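PDB 7D6V: fumarate reductase iron-sulfur subunit from Mycolicibacterium smegmatis, which probably passes electrons through its three iron-sulfur clusters from the flavoprotein subunit of succinate dehydrogenase to a quinone near the membrane anchor. Local coordinates for residues 167-177 with 194-203. Residues are numbered along the deposited sequence; the frame is centred on the assembly and turned at random.
Sequences NFAGPRFHMRI and AQDEFGLGYC. With F3S (Fe3-s4 cluster), chain G.
His174 and the backbone of Ala169 share one acceptor, the carbonyl O of Phe198. Ala169 N donates to Phe198 O at 3.3 Å, tilted out of the carbonyl plane. His174 NE2 lies 2.8 Å from Phe198 O but meets it at a bent N-H...O angle of 124°, a weak bond. With CG beside its backbone N, the imidazole reaches off helix 171-181 so that Phe198 O and Ala194 O border its edge, and Leu200 CD1 sits over one face, 4.1 Å from the ring centroid, a CH-pi contact. On the same helix, Ile177 CD1 meets Phe198 CD2 at 3.6 Å, the two side chains crossing at a slant. Both segments belong to the 4Fe-4S dicluster domain and meet beside its Fe3-S4 cluster: Cys203 SG ligates iron FE4 at 2.4 Å, and Pro171 CB packs against sulfide S3. Phe168, on the same segment as Pro171, has CG anti to the backbone N (chi1 -170°), bringing the ring edge to Gly199 O and CE1 to within 4.0 Å of Cys203 CB. Tyr202 CE1 meets Asn167 CB at 3.7 Å, with the amide and ring planes only 5° apart; the tyrosine's own carbonyl accepts a hydrogen bond from Tyr141 of the membrane anchor subunit.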
ATOM      1  N   ASN B 167       3.504   4.589 -25.934  1.00 14.76           N
ATOM      2  CA  ASN B 167       4.669   5.457 -25.853  1.00 14.76           C
ATOM      3  C   ASN B 167       4.946   5.977 -24.451  1.00 14.76           C
ATOM      4  O   ASN B 167       6.061   6.434 -24.190  1.00 14.76           O
ATOM      5  CB  ASN B 167       4.505   6.653 -26.798  1.00 14.76           C
ATOM      6  CG  ASN B 167       4.352   6.236 -28.243  1.00 14.76           C
ATOM      7  OD1 ASN B 167       5.186   5.512 -28.782  1.00 14.76           O
ATOM      8  ND2 ASN B 167       3.283   6.696 -28.880  1.00 14.76           N
ATOM      9  N   PHE B 168       3.969   5.923 -23.551  1.00 12.50           N
ATOM     10  CA  PHE B 168       4.080   6.513 -22.225  1.00 12.50           C
ATOM     11  C   PHE B 168       3.865   5.432 -21.178  1.00 12.50           C
ATOM     12  O   PHE B 168       2.900   4.666 -21.262  1.00 12.50           O
ATOM     13  CB  PHE B 168       3.059   7.641 -22.056  1.00 12.50           C
ATOM     14  CG  PHE B 168       3.250   8.463 -20.818  1.00 12.50           C
ATOM     15  CD1 PHE B 168       4.432   9.136 -20.597  1.00 12.50           C
ATOM     16  CD2 PHE B 168       2.233   8.585 -19.891  1.00 12.50           C
ATOM     17  CE1 PHE B 168       4.606   9.903 -19.466  1.00 12.50           C
ATOM     18  CE2 PHE B 168       2.402   9.352 -18.759  1.00 12.50           C
ATOM     19  CZ  PHE B 168       3.589  10.011 -18.547  1.00 12.50           C
ATOM     20  N   ALA B 169       4.761   5.374 -20.194  1.00 12.70           N
ATOM     21  CA  ALA B 169       4.666   4.354 -19.158  1.00 12.70           C
ATOM     22  C   ALA B 169       3.710   4.753 -18.044  1.00 12.70           C
ATOM     23  O   ALA B 169       3.108   3.880 -17.410  1.00 12.70           O
ATOM     24  CB  ALA B 169       6.049   4.062 -18.578  1.00 12.70           C
ATOM     25  N   GLY B 170       3.556   6.047 -17.790  1.00 11.70           N
ATOM     26  CA  GLY B 170       2.687   6.515 -16.742  1.00 11.70           C
ATOM     27  C   GLY B 170       3.447   6.983 -15.521  1.00 11.70           C
ATOM     28  O   GLY B 170       4.637   6.706 -15.354  1.00 11.70           O
ATOM     29  N   PRO B 171       2.763   7.718 -14.641  1.00 11.57           N
ATOM     30  CA  PRO B 171       3.431   8.224 -13.430  1.00 11.57           C
ATOM     31  C   PRO B 171       4.033   7.143 -12.550  1.00 11.57           C
ATOM     32  O   PRO B 171       5.137   7.329 -12.028  1.00 11.57           O
ATOM     33  CB  PRO B 171       2.306   8.971 -12.698  1.00 11.57           C
ATOM     34  CG  PRO B 171       1.041   8.650 -13.437  1.00 11.57           C
ATOM     35  CD  PRO B 171       1.421   8.288 -14.817  1.00 11.57           C
ATOM     36  N   ARG B 172       3.342   6.014 -12.375  1.00 11.99           N
ATOM     37  CA  ARG B 172       3.822   4.992 -11.450  1.00 11.99           C
ATOM     38  C   ARG B 172       5.162   4.427 -11.899  1.00 11.99           C
ATOM     39  O   ARG B 172       6.074   4.244 -11.087  1.00 11.99           O
ATOM     40  CB  ARG B 172       2.784   3.876 -11.316  1.00 11.99           C
ATOM     41  CG  ARG B 172       3.048   2.889 -10.187  1.00 11.99           C
ATOM     42  CD  ARG B 172       3.755   1.640 -10.692  1.00 11.99           C
ATOM     43  NE  ARG B 172       4.210   0.773  -9.612  1.00 11.99           N
ATOM     44  CZ  ARG B 172       5.288   0.997  -8.868  1.00 11.99           C
ATOM     45  NH1 ARG B 172       5.617   0.148  -7.907  1.00 11.99           N
ATOM     46  NH2 ARG B 172       6.034   2.069  -9.078  1.00 11.99           N
ATOM     47  N   PHE B 173       5.319   4.185 -13.192  1.00 12.51           N
ATOM     48  CA  PHE B 173       6.520   3.513 -13.660  1.00 12.51           C
ATOM     49  C   PHE B 173       7.671   4.469 -13.927  1.00 12.51           C
ATOM     50  O   PHE B 173       8.832   4.070 -13.811  1.00 12.51           O
ATOM     51  CB  PHE B 173       6.173   2.677 -14.886  1.00 12.51           C
ATOM     52  CG  PHE B 173       5.242   1.560 -14.563  1.00 12.51           C
ATOM     53  CD1 PHE B 173       5.694   0.454 -13.871  1.00 12.51           C
ATOM     54  CD2 PHE B 173       3.900   1.647 -14.877  1.00 12.51           C
ATOM     55  CE1 PHE B 173       4.838  -0.561 -13.539  1.00 12.51           C
ATOM     56  CE2 PHE B 173       3.040   0.630 -14.545  1.00 12.51           C
ATOM     57  CZ  PHE B 173       3.510  -0.473 -13.875  1.00 12.51           C
ATOM     58  N   HIS B 174       7.391   5.737 -14.216  1.00 11.83           N
ATOM     59  CA  HIS B 174       8.461   6.724 -14.174  1.00 11.83           C
ATOM     60  C   HIS B 174       8.922   6.970 -12.743  1.00 11.83           C
ATOM     61  O   HIS B 174      10.116   7.191 -12.505  1.00 11.83           O
ATOM     62  CB  HIS B 174       8.006   8.016 -14.845  1.00 11.83           C
ATOM     63  CG  HIS B 174       7.953   7.923 -16.337  1.00 11.83           C
ATOM     64  ND1 HIS B 174       9.084   7.821 -17.116  1.00 11.83           N
ATOM     65  CD2 HIS B 174       6.904   7.889 -17.192  1.00 11.83           C
ATOM     66  CE1 HIS B 174       8.736   7.741 -18.386  1.00 11.83           C
ATOM     67  NE2 HIS B 174       7.418   7.779 -18.460  1.00 11.83           N
ATOM     68  N   MET B 175       8.004   6.900 -11.778  1.00 11.78           N
ATOM     69  CA  MET B 175       8.402   6.919 -10.376  1.00 11.78           C
ATOM     70  C   MET B 175       9.249   5.701 -10.030  1.00 11.78           C
ATOM     71  O   MET B 175      10.194   5.796  -9.242  1.00 11.78           O
ATOM     72  CB  MET B 175       7.164   6.986  -9.482  1.00 11.78           C
ATOM     73  CG  MET B 175       7.467   7.117  -8.004  1.00 11.78           C
ATOM     74  SD  MET B 175       6.011   6.907  -6.973  1.00 11.78           S
ATOM     75  CE  MET B 175       5.638   5.186  -7.269  1.00 11.78           C
ATOM     76  N   ARG B 176       8.912   4.543 -10.594  1.00 12.34           N
ATOM     77  CA  ARG B 176       9.721   3.344 -10.389  1.00 12.34           C
ATOM     78  C   ARG B 176      11.118   3.508 -10.980  1.00 12.34           C
ATOM     79  O   ARG B 176      12.112   3.078 -10.381  1.00 12.34           O
ATOM     80  CB  ARG B 176       9.008   2.136 -10.997  1.00 12.34           C
ATOM     81  CG  ARG B 176       9.866   0.899 -11.128  1.00 12.34           C
ATOM     82  CD  ARG B 176       9.665  -0.038  -9.958  1.00 12.34           C
ATOM     83  NE  ARG B 176      10.361  -1.303 -10.160  1.00 12.34           N
ATOM     84  CZ  ARG B 176      11.363  -1.732  -9.403  1.00 12.34           C
ATOM     85  NH1 ARG B 176      11.791  -0.999  -8.388  1.00 12.34           N
ATOM     86  NH2 ARG B 176      11.936  -2.896  -9.663  1.00 12.34           N
ATOM     87  N   ILE B 177      11.210   4.125 -12.159  1.00 12.53           N
ATOM     88  CA  ILE B 177      12.510   4.417 -12.756  1.00 12.53           C
ATOM     89  C   ILE B 177      13.314   5.347 -11.856  1.00 12.53           C
ATOM     90  O   ILE B 177      14.518   5.156 -11.664  1.00 12.53           O
ATOM     91  CB  ILE B 177      12.334   5.008 -14.167  1.00 12.53           C
ATOM     92  CG1 ILE B 177      11.792   3.950 -15.126  1.00 12.53           C
ATOM     93  CG2 ILE B 177      13.649   5.557 -14.689  1.00 12.53           C
ATOM     94  CD1 ILE B 177      11.430   4.495 -16.484  1.00 12.53           C
ATOM     95  N   ALA B 194      14.453   6.208 -20.163  1.00 14.96           N
ATOM     96  CA  ALA B 194      13.295   6.875 -19.579  1.00 14.96           C
ATOM     97  C   ALA B 194      12.705   7.908 -20.528  1.00 14.96           C
ATOM     98  O   ALA B 194      11.491   8.130 -20.528  1.00 14.96           O
ATOM     99  CB  ALA B 194      13.677   7.535 -18.255  1.00 14.96           C
ATOM    100  N   GLN B 195      13.545   8.542 -21.341  1.00 15.20           N
ATOM    101  CA  GLN B 195      13.098   9.517 -22.325  1.00 15.20           C
ATOM    102  C   GLN B 195      12.759   8.877 -23.664  1.00 15.20           C
ATOM    103  O   GLN B 195      11.782   9.274 -24.306  1.00 15.20           O
ATOM    104  CB  GLN B 195      14.176  10.587 -22.519  1.00 15.20           C
ATOM    105  CG  GLN B 195      13.808  11.716 -23.472  1.00 15.20           C
ATOM    106  CD  GLN B 195      12.618  12.521 -23.002  1.00 15.20           C
ATOM    107  OE1 GLN B 195      11.516  12.383 -23.528  1.00 15.20           O
ATOM    108  NE2 GLN B 195      12.831  13.366 -22.007  1.00 15.20           N
ATOM    109  N   ASP B 196      13.533   7.879 -24.092  1.00 17.09           N
ATOM    110  CA  ASP B 196      13.421   7.378 -25.457  1.00 17.09           C
ATOM    111  C   ASP B 196      12.376   6.280 -25.625  1.00 17.09           C
ATOM    112  O   ASP B 196      11.667   6.264 -26.636  1.00 17.09           O
ATOM    113  CB  ASP B 196      14.782   6.878 -25.938  1.00 17.09           C
ATOM    114  CG  ASP B 196      15.794   7.995 -26.073  1.00 17.09           C
ATOM    115  OD1 ASP B 196      15.410   9.090 -26.531  1.00 17.09           O
ATOM    116  OD2 ASP B 196      16.973   7.783 -25.724  1.00 17.09           O
ATOM    117  N   GLU B 197      12.258   5.350 -24.676  1.00 16.70           N
ATOM    118  CA  GLU B 197      11.288   4.269 -24.800  1.00 16.70           C
ATOM    119  C   GLU B 197      10.097   4.382 -23.866  1.00 16.70           C
ATOM    120  O   GLU B 197       9.036   3.841 -24.181  1.00 16.70           O
ATOM    121  CB  GLU B 197      11.962   2.905 -24.591  1.00 16.70           C
ATOM    122  CG  GLU B 197      12.947   2.516 -25.691  1.00 16.70           C
ATOM    123  CD  GLU B 197      14.319   3.127 -25.524  1.00 16.70           C
ATOM    124  OE1 GLU B 197      14.538   3.815 -24.513  1.00 16.70           O
ATOM    125  OE2 GLU B 197      15.176   2.925 -26.409  1.00 16.70           O
ATOM    126  N   PHE B 198      10.231   5.065 -22.737  1.00 14.42           N
ATOM    127  CA  PHE B 198       9.131   5.198 -21.794  1.00 14.42           C
ATOM    128  C   PHE B 198       8.475   6.570 -21.833  1.00 14.42           C
ATOM    129  O   PHE B 198       7.544   6.818 -21.062  1.00 14.42           O
ATOM    130  CB  PHE B 198       9.619   4.870 -20.384  1.00 14.42           C
ATOM    131  CG  PHE B 198      10.288   3.531 -20.283  1.00 14.42           C
ATOM    132  CD1 PHE B 198       9.580   2.370 -20.537  1.00 14.42           C
ATOM    133  CD2 PHE B 198      11.629   3.432 -19.956  1.00 14.42           C
ATOM    134  CE1 PHE B 198      10.191   1.138 -20.456  1.00 14.42           C
ATOM    135  CE2 PHE B 198      12.244   2.201 -19.874  1.00 14.42           C
ATOM    136  CZ  PHE B 198      11.525   1.054 -20.122  1.00 14.42           C
ATOM    137  N   GLY B 199       8.925   7.455 -22.719  1.00 13.15           N
ATOM    138  CA  GLY B 199       8.223   8.688 -23.014  1.00 13.15           C
ATOM    139  C   GLY B 199       8.099   9.695 -21.890  1.00 13.15           C
ATOM    140  O   GLY B 199       7.014  10.233 -21.664  1.00 13.15           O
ATOM    141  N   LEU B 200       9.197   9.972 -21.184  1.00 12.35           N
ATOM    142  CA  LEU B 200       9.150  10.976 -20.125  1.00 12.35           C
ATOM    143  C   LEU B 200       8.809  12.357 -20.671  1.00 12.35           C
ATOM    144  O   LEU B 200       8.275  13.197 -19.941  1.00 12.35           O
ATOM    145  CB  LEU B 200      10.481  11.010 -19.377  1.00 12.35           C
ATOM    146  CG  LEU B 200      10.587  11.913 -18.148  1.00 12.35           C
ATOM    147  CD1 LEU B 200       9.482  11.613 -17.155  1.00 12.35           C
ATOM    148  CD2 LEU B 200      11.947  11.762 -17.502  1.00 12.35           C
ATOM    149  N   GLY B 201       9.096  12.611 -21.949  1.00 12.67           N
ATOM    150  CA  GLY B 201       8.766  13.893 -22.542  1.00 12.67           C
ATOM    151  C   GLY B 201       7.282  14.133 -22.711  1.00 12.67           C
ATOM    152  O   GLY B 201       6.861  15.290 -22.802  1.00 12.67           O
ATOM    153  N   TYR B 202       6.481  13.068 -22.760  1.00 12.53           N
ATOM    154  CA  TYR B 202       5.037  13.227 -22.878  1.00 12.53           C
ATOM    155  C   TYR B 202       4.441  13.870 -21.638  1.00 12.53           C
ATOM    156  O   TYR B 202       3.373  14.485 -21.713  1.00 12.53           O
ATOM    157  CB  TYR B 202       4.376  11.878 -23.139  1.00 12.53           C
ATOM    158  CG  TYR B 202       4.455  11.441 -24.577  1.00 12.53           C
ATOM    159  CD1 TYR B 202       5.473  10.611 -25.014  1.00 12.53           C
ATOM    160  CD2 TYR B 202       3.513  11.864 -25.500  1.00 12.53           C
ATOM    161  CE1 TYR B 202       5.548  10.215 -26.327  1.00 12.53           C
ATOM    162  CE2 TYR B 202       3.579  11.472 -26.813  1.00 12.53           C
ATOM    163  CZ  TYR B 202       4.598  10.649 -27.222  1.00 12.53           C
ATOM    164  OH  TYR B 202       4.669  10.254 -28.535  1.00 12.53           O
ATOM    165  N   CYS B 203       5.208  13.628 -20.614  1.00 11.63           N
ATOM    166  CA  CYS B 203       4.725  14.206 -19.369  1.00 11.63           C
ATOM    167  C   CYS B 203       4.909  15.716 -19.395  1.00 11.63           C
ATOM    168  O   CYS B 203       6.035  16.212 -19.310  1.00 11.63           O
ATOM    169  CB  CYS B 203       5.458  13.598 -18.177  1.00 11.63           C
ATOM    170  SG  CYS B 203       4.932  14.239 -16.571  1.00 11.63           S
TER
HETATM  171 FE1  F3S G 303       0.476  12.493 -15.010  1.00 15.13          FE
HETATM  172 FE3  F3S G 303       1.675  13.800 -12.992  1.00 15.13          FE
HETATM  173 FE4  F3S G 303       2.795  13.955 -15.431  1.00 15.13          FE
HETATM  174  S1  F3S G 303      -0.478  13.875 -13.559  1.00 15.13           S
HETATM  175  S2  F3S G 303       1.011  13.825 -16.813  1.00 15.13           S
HETATM  176  S3  F3S G 303       2.562  12.030 -14.170  1.00 15.13           S
HETATM  177  S4  F3S G 303       2.796  15.578 -13.862  1.00 15.13           S